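Local atomic coordinates of ribonucleoside-diphosphate reductase (Pseudomonas aeruginosa, PDB entry 5IM3), a protein that probably catalyses the reduction of ribonucleoside diphosphates to deoxyribonucleotides for DNA synthesis, and binds dATP at allosteric sites, including an ATP cone. Residues A[553-556]-A[561-564]. Numbering follows the deposited sequence.
Sequences SMLF and PWLT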
# COMPACT_ATOMS: atom_id res chain seq x y z
N SER A 553 17.38 8.36 5.95
CA SER A 553 16.52 7.20 5.74
C SER A 553 17.22 5.92 6.16
O SER A 553 16.58 5.00 6.69
CB SER A 553 16.09 7.13 4.28
OG SER A 553 17.19 6.87 3.43
N MET A 554 18.54 5.82 5.94
CA MET A 554 19.28 4.65 6.41
C MET A 554 19.38 4.64 7.93
O MET A 554 19.23 3.58 8.56
CB MET A 554 20.68 4.62 5.79
CG MET A 554 20.71 4.25 4.32
SD MET A 554 20.03 2.62 3.98
CE MET A 554 18.36 3.05 3.47
N LEU A 555 19.63 5.80 8.55
CA LEU A 555 19.61 5.88 10.00
C LEU A 555 18.25 5.44 10.55
O LEU A 555 18.18 4.75 11.57
CB LEU A 555 19.94 7.30 10.45
CG LEU A 555 19.96 7.58 11.96
CD1 LEU A 555 21.08 6.80 12.63
CD2 LEU A 555 20.12 9.07 12.23
N PHE A 556 17.17 5.79 9.85
CA PHE A 556 15.83 5.39 10.30
C PHE A 556 15.58 3.91 10.06
O PHE A 556 15.05 3.21 10.93
CB PHE A 556 14.77 6.23 9.60
CG PHE A 556 13.37 5.72 9.79
CD1 PHE A 556 12.73 5.81 11.02
CD2 PHE A 556 12.68 5.14 8.73
CE1 PHE A 556 11.44 5.34 11.19
CE2 PHE A 556 11.39 4.66 8.90
CZ PHE A 556 10.77 4.76 10.13
N PRO A 561 24.32 4.71 9.08
CA PRO A 561 25.41 5.13 9.97
C PRO A 561 25.00 6.27 10.90
O PRO A 561 24.11 7.05 10.56
CB PRO A 561 26.50 5.60 9.00
CG PRO A 561 26.10 5.09 7.66
CD PRO A 561 24.61 5.04 7.68
N TRP A 562 25.64 6.36 12.06
CA TRP A 562 25.40 7.47 12.96
C TRP A 562 25.93 8.76 12.35
O TRP A 562 26.68 8.75 11.37
CB TRP A 562 26.05 7.20 14.32
CG TRP A 562 25.56 5.94 14.96
CD1 TRP A 562 24.28 5.47 14.97
CD2 TRP A 562 26.35 4.98 15.68
NE1 TRP A 562 24.22 4.28 15.65
CE2 TRP A 562 25.48 3.96 16.10
CE3 TRP A 562 27.70 4.89 16.01
CZ2 TRP A 562 25.92 2.86 16.83
CZ3 TRP A 562 28.14 3.80 16.74
CH2 TRP A 562 27.25 2.80 17.14
N LEU A 563 25.53 9.88 12.94
CA LEU A 563 25.90 11.21 12.46
C LEU A 563 26.84 11.87 13.46
O LEU A 563 26.45 12.13 14.61
CB LEU A 563 24.65 12.07 12.25
CG LEU A 563 23.87 11.91 10.94
CD1 LEU A 563 23.47 10.47 10.67
CD2 LEU A 563 22.62 12.79 10.97
N THR A 564 28.07 12.13 13.04
CA THR A 564 29.05 12.85 13.84
C THR A 564 29.68 13.94 12.99
O THR A 564 29.76 13.82 11.77
CB THR A 564 30.15 11.91 14.39
OG1 THR A 564 30.95 11.43 13.31
CG2 THR A 564 29.52 10.72 15.12
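L555 reaches from helix 544-558 to the start of strand 562-565, across the short helix-to-strand connection of the ten-stranded alpha-beta barrel of ribonucleotide reductase. This buried contact, with no hydrogen bond across it, rests mostly on the leucine. Its CG stands anti to the backbone N (chi1 -180°), which sends the branched end across to the strand, where the two methyls part company. L555 CD1 lies 3.7 Å from P561 O and also meets the W562 indole at its edge, near the ring plane; the L555 and W562 side chains cross at roughly a right angle. Y904 and Y905 approach the same indole edge-to-face. P561 follows a cis peptide bond, and its own CB points away from the helix. P561 CD still lies 4.4 Å from M554 CB, while the thioether end of M554 leads away from P561, its side chain touching L465 and K469. W562 and T564 share backbone hydrogen bonds with the parallel neighbour, strand 482-487, which places the strand in the barrel sheet that helix 544-558 packs against. Y892 of helix 885-897 touches both L555 and L563. Between those two leucines the contact is methyl to methyl, L555 CD2 lying 4.0 Å from L563 CD1.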